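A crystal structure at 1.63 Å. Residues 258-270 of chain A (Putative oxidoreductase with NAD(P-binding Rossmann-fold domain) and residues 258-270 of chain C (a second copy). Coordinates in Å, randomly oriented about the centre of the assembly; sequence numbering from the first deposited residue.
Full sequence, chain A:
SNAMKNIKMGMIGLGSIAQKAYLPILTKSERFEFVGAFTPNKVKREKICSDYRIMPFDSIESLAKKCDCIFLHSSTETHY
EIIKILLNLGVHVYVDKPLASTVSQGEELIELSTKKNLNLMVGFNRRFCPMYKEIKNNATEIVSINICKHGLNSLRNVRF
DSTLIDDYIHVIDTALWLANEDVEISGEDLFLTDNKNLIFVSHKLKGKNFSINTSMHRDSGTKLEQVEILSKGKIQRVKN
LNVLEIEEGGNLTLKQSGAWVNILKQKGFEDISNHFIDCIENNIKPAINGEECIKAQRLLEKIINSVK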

ATOM      1  N   GLY A 258     -15.370  -5.242   4.629  1.00 17.45           N
ATOM      2  CA  GLY A 258     -15.997  -4.486   5.698  1.00 17.84           C
ATOM      3  C   GLY A 258     -15.437  -4.871   7.060  1.00 17.64           C
ATOM      4  O   GLY A 258     -15.063  -6.029   7.303  1.00 16.79           O
ATOM      5  N   ALA A 259     -15.440  -3.912   7.962  1.00 18.34           N
ATOM      6  CA  ALA A 259     -14.928  -4.121   9.328  1.00 19.49           C
ATOM      7  C   ALA A 259     -15.615  -5.245  10.100  1.00 19.51           C
ATOM      8  O   ALA A 259     -15.007  -5.823  11.014  1.00 21.85           O
ATOM      9  CB  ALA A 259     -15.019  -2.825  10.112  1.00 20.68           C
ATOM     10  N   TRP A 260     -16.872  -5.551   9.763  1.00 18.31           N
ATOM     11  CA  TRP A 260     -17.630  -6.591  10.448  1.00 19.03           C
ATOM     12  C   TRP A 260     -17.935  -7.820   9.573  1.00 18.19           C
ATOM     13  O   TRP A 260     -18.791  -8.658   9.909  1.00 21.51           O
ATOM     14  CB  TRP A 260     -18.884  -5.974  11.080  1.00 20.28           C
ATOM     15  CG  TRP A 260     -18.494  -5.089  12.202  1.00 21.16           C
ATOM     16  CD1 TRP A 260     -18.339  -3.744  12.177  1.00 25.84           C
ATOM     17  CD2 TRP A 260     -18.126  -5.514  13.518  1.00 22.91           C
ATOM     18  NE1 TRP A 260     -17.915  -3.289  13.411  1.00 26.13           N
ATOM     19  CE2 TRP A 260     -17.781  -4.368  14.249  1.00 22.47           C
ATOM     20  CE3 TRP A 260     -18.053  -6.757  14.142  1.00 23.09           C
ATOM     21  CZ2 TRP A 260     -17.381  -4.431  15.590  1.00 26.28           C
ATOM     22  CZ3 TRP A 260     -17.657  -6.812  15.478  1.00 24.68           C
ATOM     23  CH2 TRP A 260     -17.322  -5.673  16.169  1.00 23.32           C
ATOM     24  N   VAL A 261     -17.196  -7.958   8.458  1.00 16.79           N
ATOM     25  CA  VAL A 261     -17.331  -9.126   7.590  1.00 17.05           C
ATOM     26  C   VAL A 261     -16.422 -10.198   8.190  1.00 17.63           C
ATOM     27  O   VAL A 261     -15.197 -10.037   8.230  1.00 17.07           O
ATOM     28  CB  VAL A 261     -16.976  -8.790   6.138  1.00 17.90           C
ATOM     29  CG1 VAL A 261     -17.038 -10.040   5.237  1.00 16.06           C
ATOM     30  CG2 VAL A 261     -17.950  -7.708   5.629  1.00 19.68           C
ATOM     31  N   ASN A 262     -17.025 -11.271   8.679  1.00 17.61           N
ATOM     32  CA  ASN A 262     -16.256 -12.321   9.331  1.00 17.03           C
ATOM     33  C   ASN A 262     -15.386 -13.078   8.323  1.00 15.21           C
ATOM     34  O   ASN A 262     -15.621 -13.024   7.111  1.00 16.31           O
ATOM     35  CB  ASN A 262     -17.172 -13.225  10.147  1.00 16.38           C
ATOM     36  CG  ASN A 262     -17.967 -14.213   9.308  1.00 18.26           C
ATOM     37  OD1 ASN A 262     -17.396 -15.129   8.744  1.00 17.45           O
ATOM     38  ND2 ASN A 262     -19.316 -14.054   9.266  1.00 22.07           N
ATOM     39  N   ILE A 263     -14.334 -13.727   8.806  1.00 15.07           N
ATOM     40  CA  ILE A 263     -13.389 -14.334   7.879  1.00 13.76           C
ATOM     41  C   ILE A 263     -13.980 -15.486   7.055  1.00 14.83           C
ATOM     42  O   ILE A 263     -13.509 -15.757   5.937  1.00 15.20           O
ATOM     43  CB  ILE A 263     -12.049 -14.740   8.563  1.00 14.20           C
ATOM     44  CG1 ILE A 263     -12.244 -15.922   9.499  1.00 15.90           C
ATOM     45  CG2 ILE A 263     -11.369 -13.507   9.279  1.00 16.61           C
ATOM     46  CD1 ILE A 263     -10.918 -16.472   9.996  1.00 16.15           C
ATOM     47  N   LEU A 264     -15.022 -16.151   7.560  1.00 15.81           N
ATOM     48  CA  LEU A 264     -15.598 -17.275   6.818  1.00 15.21           C
ATOM     49  C   LEU A 264     -16.484 -16.758   5.688  1.00 13.80           C
ATOM     50  O   LEU A 264     -16.615 -17.394   4.637  1.00 14.11           O
ATOM     51  CB  LEU A 264     -16.351 -18.207   7.751  1.00 15.86           C
ATOM     52  CG  LEU A 264     -15.442 -18.772   8.851  1.00 17.56           C
ATOM     53  CD1 LEU A 264     -16.227 -19.741   9.753  1.00 19.35           C
ATOM     54  CD2 LEU A 264     -14.206 -19.468   8.238  1.00 20.44           C
ATOM     55  N   LYS A 265     -17.070 -15.597   5.920  1.00 15.12           N
ATOM     56  CA  LYS A 265     -17.793 -14.902   4.874  1.00 14.46           C
ATOM     57  C   LYS A 265     -16.783 -14.459   3.819  1.00 15.15           C
ATOM     58  O   LYS A 265     -17.007 -14.621   2.604  1.00 14.93           O
ATOM     59  CB  LYS A 265     -18.532 -13.699   5.460  1.00 15.10           C
ATOM     60  CG  LYS A 265     -19.294 -12.864   4.427  1.00 16.41           C
ATOM     61  CD  LYS A 265     -20.501 -13.586   3.837  1.00 22.74           C
ATOM     62  CE  LYS A 265     -21.307 -12.667   2.954  1.00 24.00           C
ATOM     63  NZ  LYS A 265     -22.546 -13.350   2.437  1.00 26.81           N
ATOM     64  N   GLN A 266     -15.658 -13.894   4.264  1.00 14.69           N
ATOM     65  CA  GLN A 266     -14.620 -13.450   3.327  1.00 14.85           C
ATOM     66  C   GLN A 266     -14.141 -14.564   2.427  1.00 14.73           C
ATOM     67  O   GLN A 266     -13.970 -14.347   1.243  1.00 14.92           O
ATOM     68  CB  GLN A 266     -13.387 -12.913   4.052  1.00 16.12           C
ATOM     69  CG  GLN A 266     -13.585 -11.675   4.890  1.00 15.48           C
ATOM     70  CD  GLN A 266     -12.345 -11.366   5.723  1.00 16.01           C
ATOM     71  OE1 GLN A 266     -11.264 -11.862   5.446  1.00 17.88           O
ATOM     72  NE2 GLN A 266     -12.530 -10.614   6.816  1.00 17.67           N
ATOM     73  N   LYS A 267     -13.899 -15.745   2.996  1.00 14.53           N
ATOM     74  CA  LYS A 267     -13.265 -16.830   2.247  1.00 14.21           C
ATOM     75  C   LYS A 267     -14.247 -17.647   1.432  1.00 13.60           C
ATOM     76  O   LYS A 267     -13.829 -18.453   0.603  1.00 16.19           O
ATOM     77  CB  LYS A 267     -12.503 -17.732   3.187  1.00 14.94           C
ATOM     78  CG  LYS A 267     -11.358 -17.036   3.937  1.00 15.35           C
ATOM     79  CD  LYS A 267     -10.830 -17.954   5.004  1.00 17.55           C
ATOM     80  CE  LYS A 267      -9.901 -17.290   6.009  1.00 18.53           C
ATOM     81  NZ  LYS A 267      -8.748 -16.580   5.355  1.00 20.53           N
ATOM     82  N   GLY A 268     -15.550 -17.428   1.620  1.00 14.49           N
ATOM     83  CA  GLY A 268     -16.553 -18.164   0.853  1.00 14.82           C
ATOM     84  C   GLY A 268     -17.181 -19.347   1.588  1.00 14.70           C
ATOM     85  O   GLY A 268     -18.121 -19.957   1.091  1.00 15.12           O
ATOM     86  N   PHE A 269     -16.668 -19.680   2.767  1.00 15.17           N
ATOM     87  CA  PHE A 269     -17.208 -20.814   3.523  1.00 14.32           C
ATOM     88  C   PHE A 269     -18.649 -20.567   3.963  1.00 15.71           C
ATOM     89  O   PHE A 269     -19.460 -21.489   3.988  1.00 15.30           O
ATOM     90  CB  PHE A 269     -16.345 -21.138   4.735  1.00 14.90           C
ATOM     91  CG  PHE A 269     -15.021 -21.724   4.385  1.00 14.63           C
ATOM     92  CD1 PHE A 269     -14.940 -23.045   3.940  1.00 18.13           C
ATOM     93  CD2 PHE A 269     -13.861 -20.972   4.444  1.00 16.09           C
ATOM     94  CE1 PHE A 269     -13.733 -23.604   3.612  1.00 17.44           C
ATOM     95  CE2 PHE A 269     -12.635 -21.514   4.104  1.00 17.33           C
ATOM     96  CZ  PHE A 269     -12.555 -22.837   3.678  1.00 18.21           C
ATOM     97  N   GLU A 270     -18.964 -19.333   4.351  1.00 15.29           N
ATOM     98  CA  GLU A 270     -20.304 -19.021   4.780  1.00 16.31           C
ATOM     99  C   GLU A 270     -21.312 -19.189   3.644  1.00 16.62           C
ATOM    100  O   GLU A 270     -22.340 -19.871   3.797  1.00 15.80           O
ATOM    101  CB  GLU A 270     -20.359 -17.602   5.414  1.00 18.12           C
ATOM    102  CG  GLU A 270     -21.721 -17.214   5.879  1.00 19.38           C
ATOM    103  CD  GLU A 270     -21.732 -15.984   6.779  1.00 23.77           C
ATOM    104  OE1 GLU A 270     -22.764 -15.306   6.819  1.00 33.41           O
ATOM    105  OE2 GLU A 270     -20.736 -15.727   7.467  1.00 28.74           O
TER
ATOM    106  N   GLY C 258      -2.991 -12.838  10.914  1.00 17.28           N
ATOM    107  CA  GLY C 258      -2.967 -14.166  10.348  1.00 18.06           C
ATOM    108  C   GLY C 258      -4.244 -14.505   9.581  1.00 17.72           C
ATOM    109  O   GLY C 258      -5.326 -14.067   9.941  1.00 18.26           O
ATOM    110  N   ALA C 259      -4.099 -15.318   8.521  1.00 18.97           N
ATOM    111  CA  ALA C 259      -5.246 -15.699   7.663  1.00 19.43           C
ATOM    112  C   ALA C 259      -6.435 -16.324   8.390  1.00 20.08           C
ATOM    113  O   ALA C 259      -7.558 -16.271   7.883  1.00 21.26           O
ATOM    114  CB  ALA C 259      -4.789 -16.670   6.580  1.00 20.25           C
ATOM    115  N   TRP C 260      -6.176 -16.973   9.526  1.00 19.35           N
ATOM    116  CA  TRP C 260      -7.218 -17.632  10.302  1.00 19.38           C
ATOM    117  C   TRP C 260      -7.489 -16.985  11.652  1.00 17.88           C
ATOM    118  O   TRP C 260      -8.173 -17.559  12.495  1.00 20.89           O
ATOM    119  CB  TRP C 260      -6.924 -19.135  10.413  1.00 20.28           C
ATOM    120  CG  TRP C 260      -7.089 -19.769   9.104  1.00 20.85           C
ATOM    121  CD1 TRP C 260      -6.129 -20.002   8.167  1.00 23.24           C
ATOM    122  CD2 TRP C 260      -8.322 -20.170   8.523  1.00 21.53           C
ATOM    123  NE1 TRP C 260      -6.688 -20.557   7.051  1.00 27.45           N
ATOM    124  CE2 TRP C 260      -8.039 -20.667   7.242  1.00 23.00           C
ATOM    125  CE3 TRP C 260      -9.645 -20.168   8.970  1.00 22.80           C
ATOM    126  CZ2 TRP C 260      -9.031 -21.161   6.398  1.00 25.94           C
ATOM    127  CZ3 TRP C 260     -10.626 -20.654   8.133  1.00 24.42           C
ATOM    128  CH2 TRP C 260     -10.320 -21.147   6.875  1.00 22.23           C
ATOM    129  N   VAL C 261      -6.997 -15.766  11.840  1.00 17.15           N
ATOM    130  CA  VAL C 261      -7.289 -14.990  13.040  1.00 16.78           C
ATOM    131  C   VAL C 261      -8.674 -14.344  12.834  1.00 16.51           C
ATOM    132  O   VAL C 261      -8.841 -13.500  11.967  1.00 17.86           O
ATOM    133  CB  VAL C 261      -6.255 -13.904  13.273  1.00 16.17           C
ATOM    134  CG1 VAL C 261      -6.619 -13.029  14.485  1.00 15.28           C
ATOM    135  CG2 VAL C 261      -4.874 -14.534  13.446  1.00 17.29           C
ATOM    136  N   ASN C 262      -9.654 -14.751  13.637  1.00 16.30           N
ATOM    137  CA  ASN C 262     -11.012 -14.275  13.471  1.00 16.13           C
ATOM    138  C   ASN C 262     -11.120 -12.804  13.887  1.00 16.97           C
ATOM    139  O   ASN C 262     -10.270 -12.288  14.661  1.00 17.23           O
ATOM    140  CB  ASN C 262     -11.987 -15.209  14.209  1.00 17.17           C
ATOM    141  CG  ASN C 262     -12.022 -14.993  15.706  1.00 17.95           C
ATOM    142  OD1 ASN C 262     -12.446 -13.939  16.184  1.00 19.52           O
ATOM    143  ND2 ASN C 262     -11.620 -16.019  16.470  1.00 22.53           N
ATOM    144  N   ILE C 263     -12.141 -12.122  13.376  1.00 15.68           N
ATOM    145  CA  ILE C 263     -12.229 -10.678  13.574  1.00 15.32           C
ATOM    146  C   ILE C 263     -12.454 -10.275  15.031  1.00 14.83           C
ATOM    147  O   ILE C 263     -12.066  -9.192  15.419  1.00 14.95           O
ATOM    148  CB  ILE C 263     -13.245  -9.981  12.628  1.00 14.99           C
ATOM    149  CG1 ILE C 263     -14.684 -10.332  12.979  1.00 16.26           C
ATOM    150  CG2 ILE C 263     -12.926 -10.352  11.153  1.00 15.72           C
ATOM    151  CD1 ILE C 263     -15.715  -9.477  12.231  1.00 16.09           C
ATOM    152  N   LEU C 264     -13.039 -11.160  15.833  1.00 15.51           N
ATOM    153  CA  LEU C 264     -13.264 -10.826  17.237  1.00 15.71           C
ATOM    154  C   LEU C 264     -11.961 -10.951  18.033  1.00 14.76           C
ATOM    155  O   LEU C 264     -11.766 -10.207  18.996  1.00 14.64           O
ATOM    156  CB  LEU C 264     -14.378 -11.667  17.832  1.00 16.50           C
ATOM    157  CG  LEU C 264     -15.686 -11.430  17.091  1.00 16.99           C
ATOM    158  CD1 LEU C 264     -16.814 -12.259  17.719  1.00 20.57           C
ATOM    159  CD2 LEU C 264     -16.065  -9.946  17.055  1.00 19.12           C
ATOM    160  N   LYS C 265     -11.081 -11.852  17.606  1.00 15.43           N
ATOM    161  CA  LYS C 265      -9.740 -11.943  18.176  1.00 16.13           C
ATOM    162  C   LYS C 265      -8.972 -10.676  17.784  1.00 16.20           C
ATOM    163  O   LYS C 265      -8.328 -10.040  18.633  1.00 15.39           O
ATOM    164  CB  LYS C 265      -9.024 -13.195  17.673  1.00 17.37           C
ATOM    165  CG  LYS C 265      -7.563 -13.339  18.134  1.00 17.81           C
ATOM    166  CD  LYS C 265      -7.479 -13.608  19.619  1.00 20.23           C
ATOM    167  CE  LYS C 265      -6.049 -13.834  20.042  1.00 22.75           C
ATOM    168  NZ  LYS C 265      -5.916 -14.243  21.475  1.00 28.16           N
ATOM    169  N   GLN C 266      -9.056 -10.316  16.502  1.00 15.13           N
ATOM    170  CA  GLN C 266      -8.413  -9.097  15.991  1.00 15.19           C
ATOM    171  C   GLN C 266      -8.780  -7.860  16.804  1.00 14.76           C
ATOM    172  O   GLN C 266      -7.919  -7.066  17.137  1.00 15.17           O
ATOM    173  CB  GLN C 266      -8.818  -8.807  14.549  1.00 15.71           C
ATOM    174  CG  GLN C 266      -8.379  -9.791  13.485  1.00 16.77           C
ATOM    175  CD  GLN C 266      -8.947  -9.431  12.129  1.00 18.02           C
ATOM    176  OE1 GLN C 266      -9.454  -8.316  11.918  1.00 18.84           O
ATOM    177  NE2 GLN C 266      -8.963 -10.414  11.225  1.00 20.31           N
ATOM    178  N   LYS C 267     -10.077  -7.678  17.080  1.00 13.67           N
ATOM    179  CA  LYS C 267     -10.548  -6.456  17.713  1.00 14.53           C
ATOM    180  C   LYS C 267     -10.468  -6.425  19.231  1.00 13.95           C
ATOM    181  O   LYS C 267     -10.683  -5.366  19.826  1.00 15.78           O
ATOM    182  CB  LYS C 267     -11.982  -6.154  17.293  1.00 14.37           C
ATOM    183  CG  LYS C 267     -12.217  -5.988  15.807  1.00 14.44           C
ATOM    184  CD  LYS C 267     -13.692  -5.938  15.499  1.00 18.33           C
ATOM    185  CE  LYS C 267     -14.032  -6.098  14.021  1.00 19.28           C
ATOM    186  NZ  LYS C 267     -13.347  -5.076  13.178  1.00 21.30           N
ATOM    187  N   GLY C 268     -10.090  -7.536  19.857  1.00 14.73           N
ATOM    188  CA  GLY C 268      -9.973  -7.599  21.321  1.00 14.83           C
ATOM    189  C   GLY C 268     -11.177  -8.191  22.041  1.00 15.68           C
ATOM    190  O   GLY C 268     -11.119  -8.418  23.255  1.00 15.41           O
ATOM    191  N   PHE C 269     -12.281  -8.409  21.317  1.00 16.77           N
ATOM    192  CA  PHE C 269     -13.505  -8.958  21.953  1.00 17.27           C
ATOM    193  C   PHE C 269     -13.267 -10.341  22.535  1.00 17.57           C
ATOM    194  O   PHE C 269     -13.734 -10.667  23.639  1.00 19.37           O
ATOM    195  CB  PHE C 269     -14.703  -8.978  20.983  1.00 17.68           C
ATOM    196  CG  PHE C 269     -15.229  -7.625  20.663  1.00 16.56           C
ATOM    197  CD1 PHE C 269     -15.962  -6.911  21.603  1.00 19.71           C
ATOM    198  CD2 PHE C 269     -14.973  -7.035  19.447  1.00 18.50           C
ATOM    199  CE1 PHE C 269     -16.408  -5.653  21.328  1.00 19.83           C
ATOM    200  CE2 PHE C 269     -15.417  -5.778  19.167  1.00 16.59           C
ATOM    201  CZ  PHE C 269     -16.129  -5.081  20.111  1.00 20.37           C
ATOM    202  N   GLU C 270     -12.542 -11.189  21.812  1.00 17.82           N
ATOM    203  CA  GLU C 270     -12.285 -12.517  22.315  1.00 18.32           C
ATOM    204  C   GLU C 270     -11.505 -12.477  23.613  1.00 18.91           C
ATOM    205  O   GLU C 270     -11.920 -13.090  24.607  1.00 18.48           O
ATOM    206  CB  GLU C 270     -11.568 -13.364  21.264  1.00 19.95           C
ATOM    207  CG  GLU C 270     -11.399 -14.785  21.668  1.00 22.86           C
ATOM    208  CD  GLU C 270     -10.924 -15.648  20.498  1.00 28.98           C
ATOM    209  OE1 GLU C 270     -10.092 -16.535  20.716  1.00 38.60           O
ATOM    210  OE2 GLU C 270     -11.363 -15.399  19.364  1.00 32.54           O
TER
HETATM  211  O   HOH W   1     -10.061  -9.987   8.569  1.00 23.82           O

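The two copies of residues 258-270 pack through a nearly symmetric set of contacts that buries 619 Å² and repeats each interaction with the chains exchanged.

Two direct hydrogen bonds cross the contact. K267(A) NZ donates to A259(C) O at 2.8 Å, and K267(C) NZ donates to A259(A) O, also at 2.8 Å. Each acceptor lies within a type I turn, G258(A) to V261(A) or G258(C) to V261(C), and the long lysine chain, with an m rotamer at chi1 and extended through chi2 and chi3, carries the ammonium group across to it.

The same lysine covers one face of the opposing indole. K267(C) CE lies 3.8 Å from the centroid of the six-membered ring of W260(A), almost on its normal, and NZ of that lysine makes a cation-pi contact; K267(A) treats W260(C) likewise. Lysine suits the place because its methylenes pack on the ring while its ammonium group both bonds the carbonyl and lies over the indole face.

Apolar packing completes the contact. Although CA-to-CB of W260(A) points away from the partner, its wide ring reaches back, with W260(A) CH2 3.6 Å from F269(C) CE2 and W260(A) CZ3 3.9 Å from L264(C) CD2. At the centre, I263(A) CG2 meets I263(C) CG2 at 4.0 Å, while I263(A) CD1 packs 4.0 Å from W260(C) CE3. A branched aliphatic residue suits this place, where one methyl meets its counterpart and another meets the indole.

Polar side chains beside the isoleucines are tied up by hydrogen bonds. Q266(A) NE2 and Q266(C) NE2 donate to one shared water, at 3.1 and 2.9 Å, and also bond V261(A) O and V261(C) O, respectively. N262(A) caps its own helix: N262(A) OD1 accepts from K265(A) N at 2.9 Å, while N262(A) ND2 donates to E270(A) OE2 at 2.8 Å, linking the residue before the helix to one after it.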